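Local coordinates for protein 6-phosphofructokinase subunit beta (Saccharomyces cerevisiae, PDB 3O8O) that catalyses, as the beta subunit of an allosteric enzyme, the ATP-dependent phosphorylation of fructose 6-phosphate to fructose 1,6-bisphosphate, the first committing step of glycolysis, at residues R190-E195 with D280-T285; A183-H188 with K245-V250; S635-A640 with P655-H660. All blocks are in the same frame, centred on the assembly; numbering follows the deposited sequence.

Interaction 1 of 3, residues R190-E195 with D280-T285. With F6P (6-O-phosphono-beta-D-fructofuranose), chain I.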
loop_
_atom_site.group_PDB
_atom_site.type_symbol
_atom_site.label_atom_id
_atom_site.label_comp_id
_atom_site.label_asym_id
_atom_site.label_seq_id
_atom_site.Cartn_x
_atom_site.Cartn_y
_atom_site.Cartn_z
ATOM N N ARG B 190 -52.209 -10.878 -6.279
ATOM C CA ARG B 190 -52.751 -12.205 -6.494
ATOM C C ARG B 190 -52.429 -13.207 -5.412
ATOM O O ARG B 190 -51.767 -12.911 -4.404
ATOM C CB ARG B 190 -52.254 -12.784 -7.805
ATOM C CG ARG B 190 -52.538 -11.940 -9.000
ATOM C CD ARG B 190 -52.468 -12.802 -10.237
ATOM N NE ARG B 190 -52.362 -12.007 -11.446
ATOM C CZ ARG B 190 -52.548 -12.506 -12.659
ATOM N NH1 ARG B 190 -52.854 -13.794 -12.786
ATOM N NH2 ARG B 190 -52.422 -11.735 -13.741
ATOM N N ALA B 191 -52.916 -14.418 -5.661
ATOM C CA ALA B 191 -52.725 -15.551 -4.778
ATOM C C ALA B 191 -52.186 -16.703 -5.621
ATOM O O ALA B 191 -52.656 -16.960 -6.738
ATOM C CB ALA B 191 -54.034 -15.932 -4.148
ATOM N N PHE B 192 -51.179 -17.383 -5.092
ATOM C CA PHE B 192 -50.573 -18.497 -5.798
ATOM C C PHE B 192 -50.511 -19.725 -4.901
ATOM O O PHE B 192 -50.205 -19.645 -3.699
ATOM C CB PHE B 192 -49.139 -18.148 -6.257
ATOM C CG PHE B 192 -49.066 -17.266 -7.491
ATOM C CD1 PHE B 192 -48.984 -15.878 -7.376
ATOM C CD2 PHE B 192 -49.066 -17.833 -8.765
ATOM C CE1 PHE B 192 -48.908 -15.077 -8.511
ATOM C CE2 PHE B 192 -48.987 -17.033 -9.905
ATOM C CZ PHE B 192 -48.909 -15.658 -9.778
ATOM N N VAL B 193 -50.818 -20.863 -5.499
ATOM C CA VAL B 193 -50.748 -22.129 -4.802
ATOM C C VAL B 193 -49.546 -22.809 -5.455
ATOM O O VAL B 193 -49.613 -23.276 -6.597
ATOM C CB VAL B 193 -52.019 -22.949 -5.036
ATOM C CG1 VAL B 193 -51.894 -24.327 -4.408
ATOM C CG2 VAL B 193 -53.189 -22.222 -4.444
ATOM N N VAL B 194 -48.431 -22.840 -4.738
ATOM C CA VAL B 194 -47.224 -23.441 -5.276
ATOM C C VAL B 194 -47.091 -24.902 -4.882
ATOM O O VAL B 194 -46.922 -25.222 -3.712
ATOM C CB VAL B 194 -45.971 -22.672 -4.800
ATOM C CG1 VAL B 194 -44.749 -23.159 -5.559
ATOM C CG2 VAL B 194 -46.162 -21.175 -5.004
ATOM N N GLU B 195 -47.180 -25.784 -5.871
ATOM C CA GLU B 195 -47.041 -27.212 -5.626
ATOM C C GLU B 195 -45.558 -27.602 -5.569
ATOM O O GLU B 195 -44.821 -27.475 -6.543
ATOM C CB GLU B 195 -47.722 -28.011 -6.723
ATOM C CG GLU B 195 -47.950 -29.447 -6.314
ATOM C CD GLU B 195 -48.035 -30.360 -7.509
ATOM O OE1 GLU B 195 -48.688 -29.936 -8.505
ATOM O OE2 GLU B 195 -47.455 -31.480 -7.446
ATOM N N ASP B 280 -58.113 -13.694 -7.189
ATOM C CA ASP B 280 -57.391 -14.141 -8.369
ATOM C C ASP B 280 -56.329 -15.155 -7.938
ATOM O O ASP B 280 -55.391 -14.826 -7.201
ATOM C CB ASP B 280 -56.758 -12.933 -9.054
ATOM C CG ASP B 280 -56.535 -13.153 -10.527
ATOM O OD1 ASP B 280 -56.943 -14.211 -11.039
ATOM O OD2 ASP B 280 -55.957 -12.260 -11.181
ATOM N N THR B 281 -56.488 -16.399 -8.384
ATOM C CA THR B 281 -55.545 -17.430 -8.004
ATOM C C THR B 281 -54.964 -18.198 -9.174
ATOM O O THR B 281 -55.616 -18.378 -10.197
ATOM C CB THR B 281 -56.200 -18.405 -7.030
ATOM O OG1 THR B 281 -56.595 -17.687 -5.850
ATOM C CG2 THR B 281 -55.244 -19.518 -6.646
ATOM N N ARG B 282 -53.710 -18.615 -9.008
ATOM C CA ARG B 282 -52.982 -19.378 -10.014
ATOM C C ARG B 282 -52.236 -20.499 -9.303
ATOM O O ARG B 282 -51.835 -20.353 -8.131
ATOM C CB ARG B 282 -51.975 -18.488 -10.740
ATOM C CG ARG B 282 -52.575 -17.389 -11.566
ATOM C CD ARG B 282 -53.288 -17.963 -12.751
ATOM N NE ARG B 282 -53.807 -16.904 -13.597
ATOM C CZ ARG B 282 -54.723 -16.026 -13.199
ATOM N NH1 ARG B 282 -55.213 -16.095 -11.966
ATOM N NH2 ARG B 282 -55.141 -15.073 -14.027
ATOM N N ILE B 283 -52.066 -21.614 -10.014
ATOM C CA ILE B 283 -51.354 -22.771 -9.478
ATOM C C ILE B 283 -50.008 -22.864 -10.165
ATOM O O ILE B 283 -49.906 -22.689 -11.374
ATOM C CB ILE B 283 -52.126 -24.094 -9.725
ATOM C CG1 ILE B 283 -53.357 -24.170 -8.812
ATOM C CG2 ILE B 283 -51.214 -25.290 -9.475
ATOM C CD1 ILE B 283 -54.167 -25.465 -8.978
ATOM N N THR B 284 -48.973 -23.137 -9.385
ATOM C CA THR B 284 -47.629 -23.256 -9.922
ATOM C C THR B 284 -47.034 -24.593 -9.520
ATOM O O THR B 284 -46.978 -24.913 -8.332
ATOM C CB THR B 284 -46.709 -22.171 -9.356
ATOM O OG1 THR B 284 -47.270 -20.874 -9.589
ATOM C CG2 THR B 284 -45.378 -22.243 -10.024
ATOM N N THR B 285 -46.605 -25.396 -10.486
ATOM C CA THR B 285 -45.986 -26.652 -10.106
ATOM C C THR B 285 -44.524 -26.624 -10.541
ATOM O O THR B 285 -44.191 -26.816 -11.714
ATOM C CB THR B 285 -46.713 -27.852 -10.709
ATOM O OG1 THR B 285 -48.055 -27.883 -10.211
ATOM C CG2 THR B 285 -46.031 -29.140 -10.290
HETATM O O1 F6P I . -48.318 -10.896 -20.521
HETATM C C1 F6P I . -48.483 -12.094 -21.244
HETATM C C2 F6P I . -48.486 -13.298 -20.301
HETATM O O2 F6P I . -47.288 -13.327 -19.512
HETATM C C3 F6P I . -48.650 -14.579 -21.159
HETATM O O3 F6P I . -47.410 -15.260 -21.402
HETATM C C4 F6P I . -49.652 -15.422 -20.345
HETATM O O4 F6P I . -50.406 -16.299 -21.189
HETATM C C5 F6P I . -50.508 -14.334 -19.642
HETATM O O5 F6P I . -49.615 -13.220 -19.429
HETATM C C6 F6P I . -51.041 -14.842 -18.298
HETATM O O6 F6P I . -51.823 -13.814 -17.675
HETATM P P F6P I . -52.352 -14.383 -16.257
HETATM O O1P F6P I . -51.712 -15.479 -15.489
HETATM O O2P F6P I . -53.267 -13.377 -15.398
HETATM O O3P F6P I . -51.153 -13.492 -15.666
#
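Strands A191-E195 and T281-T285 run parallel, their short axes coming within 4.6 Å of each other, joined by five backbone hydrogen bonds from A191 N to D280 O through E195 N to T284 O. They are neighbours in the four-stranded parallel sheet of the N-terminal phosphofructokinase domain, T281-T285 lying at one edge of it within this chain. At their start, R190 and R282 bind the phosphate of fructose 6-phosphate in a site shared with the alpha subunit. R190 reaches it with a chain extended from CG to NE; its NH1 donates to F6P O2P at 2.7 Å. The R282 chain is bent at chi2 (-69°); its bonds to the phosphate, NE to O1P and NH2 to O2P, are weak. The two guanidinium planes stand 57° apart, like charges drawn together that the phosphate and D280 probably offset. D280 serves both: its OD1 takes a nearly straight bond of 2.7 Å from R282 NH1, while OD2 lies over one face of the R190 guanidinium, 3.6 Å from NE, a long pairing of charges alone. On the same face of the sheet as R282, the F192 ring brings CE2 to 3.4 Å from R282 CB and CD2 near T284 OG1. At the far end, on the face with A191 and V193, T285 OG1 donates to E195 OE1 at 2.7 Å from above the carboxylate plane.

Interaction 2 of 3, residues A183-H188 with K245-V250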
loop_
_atom_site.group_PDB
_atom_site.type_symbol
_atom_site.label_atom_id
_atom_site.label_comp_id
_atom_site.label_asym_id
_atom_site.label_seq_id
_atom_site.Cartn_x
_atom_site.Cartn_y
_atom_site.Cartn_z
ATOM N N ALA B 183 -42.986 -11.622 -6.886
ATOM C CA ALA B 183 -42.946 -10.299 -7.514
ATOM C C ALA B 183 -44.071 -10.030 -8.492
ATOM O O ALA B 183 -44.582 -8.912 -8.554
ATOM C CB ALA B 183 -41.610 -10.079 -8.208
ATOM N N THR B 184 -44.458 -11.021 -9.280
ATOM C CA THR B 184 -45.539 -10.758 -10.207
ATOM C C THR B 184 -46.845 -10.820 -9.399
ATOM O O THR B 184 -47.810 -10.090 -9.674
ATOM C CB THR B 184 -45.520 -11.762 -11.335
ATOM O OG1 THR B 184 -46.593 -11.480 -12.249
ATOM C CG2 THR B 184 -45.575 -13.175 -10.758
ATOM N N ALA B 185 -46.843 -11.665 -8.370
ATOM C CA ALA B 185 -48.001 -11.798 -7.494
ATOM C C ALA B 185 -48.287 -10.460 -6.847
ATOM O O ALA B 185 -49.421 -10.038 -6.764
ATOM C CB ALA B 185 -47.743 -12.825 -6.416
ATOM N N ASN B 186 -47.247 -9.797 -6.375
ATOM C CA ASN B 186 -47.385 -8.490 -5.736
ATOM C C ASN B 186 -47.893 -7.410 -6.704
ATOM O O ASN B 186 -48.528 -6.448 -6.292
ATOM C CB ASN B 186 -46.037 -8.064 -5.176
ATOM C CG ASN B 186 -46.124 -6.821 -4.338
ATOM O OD1 ASN B 186 -46.248 -6.896 -3.119
ATOM N ND2 ASN B 186 -46.070 -5.662 -4.985
ATOM N N SER B 187 -47.594 -7.562 -7.988
ATOM C CA SER B 187 -48.028 -6.590 -8.974
ATOM C C SER B 187 -49.533 -6.620 -9.096
ATOM O O SER B 187 -50.162 -5.579 -9.196
ATOM C CB SER B 187 -47.413 -6.884 -10.357
ATOM O OG SER B 187 -46.050 -6.509 -10.431
ATOM N N HIS B 188 -50.101 -7.823 -9.103
ATOM C CA HIS B 188 -51.541 -8.006 -9.247
ATOM C C HIS B 188 -52.256 -8.377 -7.941
ATOM O O HIS B 188 -53.420 -8.772 -7.955
ATOM C CB HIS B 188 -51.791 -9.090 -10.278
ATOM C CG HIS B 188 -51.283 -8.753 -11.640
ATOM N ND1 HIS B 188 -49.989 -8.355 -11.875
ATOM C CD2 HIS B 188 -51.886 -8.800 -12.851
ATOM C CE1 HIS B 188 -49.811 -8.176 -13.172
ATOM N NE2 HIS B 188 -50.947 -8.440 -13.788
ATOM N N LYS B 245 -51.116 -7.185 3.311
ATOM C CA LYS B 245 -50.421 -8.092 2.422
ATOM C C LYS B 245 -51.123 -8.214 1.067
ATOM O O LYS B 245 -52.235 -8.703 1.002
ATOM C CB LYS B 245 -50.293 -9.451 3.088
ATOM C CG LYS B 245 -49.372 -10.409 2.330
ATOM C CD LYS B 245 -48.916 -11.525 3.243
ATOM C CE LYS B 245 -48.330 -12.667 2.461
ATOM N NZ LYS B 245 -48.140 -13.830 3.377
ATOM N N ARG B 246 -50.468 -7.751 -0.001
ATOM C CA ARG B 246 -51.019 -7.785 -1.354
ATOM C C ARG B 246 -51.009 -9.158 -1.992
ATOM O O ARG B 246 -51.759 -9.426 -2.934
ATOM C CB ARG B 246 -50.221 -6.880 -2.272
ATOM C CG ARG B 246 -50.187 -5.424 -1.872
ATOM C CD ARG B 246 -49.403 -4.594 -2.916
ATOM N NE ARG B 246 -49.816 -4.877 -4.280
ATOM C CZ ARG B 246 -50.264 -3.956 -5.109
ATOM N NH1 ARG B 246 -50.349 -2.714 -4.700
ATOM N NH2 ARG B 246 -50.626 -4.282 -6.341
ATOM N N THR B 247 -50.143 -10.023 -1.487
ATOM C CA THR B 247 -49.983 -11.356 -2.045
ATOM C C THR B 247 -50.401 -12.463 -1.104
ATOM O O THR B 247 -50.402 -12.296 0.115
ATOM C CB THR B 247 -48.492 -11.630 -2.414
ATOM O OG1 THR B 247 -47.650 -11.271 -1.298
ATOM C CG2 THR B 247 -48.073 -10.855 -3.677
ATOM N N THR B 248 -50.735 -13.606 -1.696
ATOM C CA THR B 248 -51.115 -14.798 -0.941
ATOM C C THR B 248 -50.405 -16.009 -1.577
ATOM O O THR B 248 -50.637 -16.395 -2.729
ATOM C CB THR B 248 -52.662 -14.970 -0.891
ATOM O OG1 THR B 248 -53.213 -13.951 -0.045
ATOM C CG2 THR B 248 -53.048 -16.321 -0.321
ATOM N N ILE B 249 -49.498 -16.576 -0.795
ATOM C CA ILE B 249 -48.684 -17.699 -1.218
ATOM C C ILE B 249 -48.967 -18.835 -0.264
ATOM O O ILE B 249 -48.679 -18.739 0.941
ATOM C CB ILE B 249 -47.133 -17.348 -1.155
ATOM C CG1 ILE B 249 -46.825 -16.157 -2.059
ATOM C CG2 ILE B 249 -46.279 -18.539 -1.636
ATOM C CD1 ILE B 249 -47.168 -16.424 -3.493
ATOM N N VAL B 250 -49.530 -19.900 -0.827
ATOM C CA VAL B 250 -49.884 -21.101 -0.087
ATOM C C VAL B 250 -49.027 -22.235 -0.617
ATOM O O VAL B 250 -49.166 -22.653 -1.771
ATOM C CB VAL B 250 -51.382 -21.451 -0.294
ATOM C CG1 VAL B 250 -51.696 -22.815 0.299
ATOM C CG2 VAL B 250 -52.253 -20.384 0.350
#
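The carbonyl oxygen of N186 is approached by two nitrogens of R246: NE gives it a weak hydrogen bond of 2.9 Å, and NH2 stands 3.0 Å from that same N186 O. R246 NH2 also comes within 3.2 Å of S187 O, which lies at the edge of the guanidinium, near its plane. A bend at chi3 (48°) places NE beside N186 O. The N186 side chain crosses that of R246 at about a right angle, its OD1 lying 3.9 Å from R246 CD. Outside the two segments, R246 NH1 forms a salt bridge with an acidic side chain of a neighbouring subunit, so this one arginine ties the helix, the approach to the strand and the subunit interface together. An alanine here would probably leave N186 O without its donor from this segment and the acidic group of the neighbouring subunit without this charged partner. Beside these polar approaches, T247 has CG2 anti to its carbonyl carbon; this methyl packs against the peptide between A185 and N186 and lies 3.4 Å from A185 CB, while T247 OG1 is hydrogen-bonded to E182. The contact thus lays helix 167-187 against the residues leading into strand 248-253, with A185 also touching F192 of strand 191-196, the neighbour of strand 248-253 in the parallel sheet.

Interaction 3 of 3, residues S635-A640 with P655-H660. With FDP (2,6-di-O-phosphono-beta-D-fructofuranose), chain L.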
loop_
_atom_site.group_PDB
_atom_site.type_symbol
_atom_site.label_atom_id
_atom_site.label_comp_id
_atom_site.label_asym_id
_atom_site.label_seq_id
_atom_site.Cartn_x
_atom_site.Cartn_y
_atom_site.Cartn_z
ATOM N N SER B 635 -0.629 -9.512 0.109
ATOM C CA SER B 635 -2.019 -9.371 -0.316
ATOM C C SER B 635 -2.324 -10.335 -1.440
ATOM O O SER B 635 -1.422 -10.858 -2.087
ATOM C CB SER B 635 -2.280 -7.970 -0.849
ATOM O OG SER B 635 -1.793 -7.849 -2.179
ATOM N N ALA B 636 -3.600 -10.546 -1.700
ATOM C CA ALA B 636 -3.972 -11.432 -2.776
ATOM C C ALA B 636 -3.212 -10.991 -4.018
ATOM O O ALA B 636 -2.740 -11.825 -4.787
ATOM C CB ALA B 636 -5.451 -11.352 -3.015
ATOM N N THR B 637 -3.082 -9.680 -4.203
ATOM C CA THR B 637 -2.371 -9.140 -5.354
ATOM C C THR B 637 -0.903 -9.465 -5.301
ATOM O O THR B 637 -0.349 -9.998 -6.256
ATOM C CB THR B 637 -2.500 -7.635 -5.440
ATOM O OG1 THR B 637 -3.879 -7.300 -5.577
ATOM C CG2 THR B 637 -1.781 -7.097 -6.626
ATOM N N LYS B 638 -0.254 -9.168 -4.188
ATOM C CA LYS B 638 1.177 -9.450 -4.119
ATOM C C LYS B 638 1.492 -10.921 -4.185
ATOM O O LYS B 638 2.532 -11.335 -4.704
ATOM C CB LYS B 638 1.799 -8.874 -2.853
ATOM C CG LYS B 638 2.454 -7.535 -3.083
ATOM C CD LYS B 638 3.479 -7.654 -4.165
ATOM C CE LYS B 638 3.959 -6.300 -4.560
ATOM N NZ LYS B 638 5.049 -6.457 -5.536
ATOM N N LEU B 639 0.586 -11.709 -3.638
ATOM C CA LEU B 639 0.743 -13.141 -3.609
ATOM C C LEU B 639 0.779 -13.666 -5.041
ATOM O O LEU B 639 1.637 -14.485 -5.384
ATOM C CB LEU B 639 -0.425 -13.736 -2.843
ATOM C CG LEU B 639 -0.107 -14.878 -1.915
ATOM C CD1 LEU B 639 1.144 -14.539 -1.139
ATOM C CD2 LEU B 639 -1.295 -15.100 -0.998
ATOM N N ALA B 640 -0.147 -13.198 -5.882
ATOM C CA ALA B 640 -0.183 -13.638 -7.276
ATOM C C ALA B 640 1.144 -13.272 -7.947
ATOM O O ALA B 640 1.728 -14.077 -8.660
ATOM C CB ALA B 640 -1.322 -12.981 -8.002
ATOM N N PRO B 655 -4.874 -12.061 -9.220
ATOM C CA PRO B 655 -5.618 -11.856 -7.978
ATOM C C PRO B 655 -7.130 -11.751 -8.237
ATOM O O PRO B 655 -7.578 -11.493 -9.368
ATOM C CB PRO B 655 -5.012 -10.558 -7.430
ATOM C CG PRO B 655 -4.690 -9.812 -8.684
ATOM C CD PRO B 655 -4.183 -10.836 -9.648
ATOM N N ALA B 656 -7.914 -11.973 -7.188
ATOM C CA ALA B 656 -9.364 -11.887 -7.299
ATOM C C ALA B 656 -9.899 -11.326 -6.006
ATOM O O ALA B 656 -9.599 -11.854 -4.937
ATOM C CB ALA B 656 -9.961 -13.250 -7.562
ATOM N N TYR B 657 -10.666 -10.245 -6.109
ATOM C CA TYR B 657 -11.232 -9.621 -4.927
ATOM C C TYR B 657 -12.754 -9.537 -4.958
ATOM O O TYR B 657 -13.316 -8.481 -5.256
ATOM C CB TYR B 657 -10.647 -8.225 -4.736
ATOM C CG TYR B 657 -9.194 -8.194 -4.356
ATOM C CD1 TYR B 657 -8.207 -8.201 -5.323
ATOM C CD2 TYR B 657 -8.807 -8.114 -3.038
ATOM C CE1 TYR B 657 -6.842 -8.121 -4.984
ATOM C CE2 TYR B 657 -7.466 -8.031 -2.684
ATOM C CZ TYR B 657 -6.484 -8.033 -3.663
ATOM O OH TYR B 657 -5.157 -7.939 -3.306
ATOM N N PRO B 658 -13.438 -10.645 -4.634
ATOM C CA PRO B 658 -14.901 -10.675 -4.631
ATOM C C PRO B 658 -15.429 -9.614 -3.686
ATOM O O PRO B 658 -16.521 -9.082 -3.873
ATOM C CB PRO B 658 -15.225 -12.106 -4.197
ATOM C CG PRO B 658 -14.056 -12.479 -3.395
ATOM C CD PRO B 658 -12.897 -11.919 -4.151
ATOM N N GLY B 659 -14.642 -9.306 -2.671
ATOM C CA GLY B 659 -15.034 -8.259 -1.754
ATOM C C GLY B 659 -16.341 -8.367 -0.986
ATOM O O GLY B 659 -16.584 -9.342 -0.274
ATOM N N HIS B 660 -17.184 -7.345 -1.109
ATOM C CA HIS B 660 -18.447 -7.329 -0.401
ATOM C C HIS B 660 -19.547 -8.213 -0.970
ATOM O O HIS B 660 -20.566 -8.390 -0.303
ATOM C CB HIS B 660 -18.968 -5.894 -0.264
ATOM C CG HIS B 660 -18.312 -5.117 0.839
ATOM N ND1 HIS B 660 -17.123 -4.436 0.681
ATOM C CD2 HIS B 660 -18.659 -4.954 2.136
ATOM C CE1 HIS B 660 -16.771 -3.889 1.830
ATOM N NE2 HIS B 660 -17.685 -4.189 2.729
HETATM P P1 FDP L . -16.559 -8.882 10.876
HETATM O O1P FDP L . -17.090 -8.363 12.156
HETATM O O2P FDP L . -17.289 -10.248 10.445
HETATM O O3P FDP L . -14.990 -9.233 10.984
HETATM O O1 FDP L . -15.040 -9.613 6.898
HETATM C C1 FDP L . -15.266 -9.181 8.243
HETATM C C2 FDP L . -16.435 -8.195 8.297
HETATM O O2 FDP L . -16.769 -7.859 9.648
HETATM C C3 FDP L . -17.640 -8.765 7.546
HETATM O O3 FDP L . -18.674 -9.048 8.491
HETATM C C4 FDP L . -18.062 -7.597 6.660
HETATM O O4 FDP L . -18.645 -8.123 5.464
HETATM C C5 FDP L . -16.696 -6.996 6.353
HETATM O O5 FDP L . -16.073 -6.974 7.642
HETATM C C6 FDP L . -16.734 -5.571 5.795
HETATM O O6 FDP L . -17.182 -4.651 6.795
HETATM P P2 FDP L . -16.919 -3.070 6.639
HETATM O O4P FDP L . -17.234 -2.334 7.883
HETATM O O5P FDP L . -15.386 -2.879 6.192
HETATM O O6P FDP L . -17.816 -2.604 5.388
#
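A tyrosine hydroxyl sits right at the start of a helix: Y657 OH shares a hydrogen bond of 2.7 Å with T637 OG1 and lies 2.9 Å from T637 N. T637 OG1 meets the ring at its edge, near its plane, and the two side chains cross at about a right angle. A636 puts its CB 3.5 Å from Y657 CZ, so the phenol end has a methyl as well as a hydroxyl beside it. The same turn is N-capped by S635, whose OG accepts a bond of 2.9 Å from K638 N, nearly straight at 170°. Further along the helix, P655 CB packs on T637 CA at 3.6 Å, and P655 CD meets A640 CB, one turn after A636. Beyond the contact, H660 points NE2 at O6P of the bound fructose 2,6-bisphosphate, the allosteric activator, with a hydrogen bond of 3.1 Å. The helix and strand belong to a beta-alpha-beta crossover: chain from strand 622-627 passes through helix 636-647 and returns as strand 652-656, on the other side of strand 561-567, in the parallel sheet of the C-terminal regulatory phosphofructokinase domain.

Interactions 1 and 2 adjoin, their centres 10 Å apart, and share one sheet, since strand 191-196 runs between strands 248-253 and 281-285. F192 N reaches T248 O at 2.6 Å, and R190 N lies 3.0 Å from A185 O, both probable hydrogen bonds; the chain leaving helix 167-187 soon reaches R190, one of the two arginines at the phosphate of fructose 6-phosphate. Interaction 3 is separate, its nearest atoms about 29 Å from interaction 1 and 23 Å from interaction 2, in the regulatory domain, whose four-stranded parallel sheet has the same strand order; there H660 binds one activator, and the P655 side chain is about 7 Å from another bound fructose 2,6-bisphosphate.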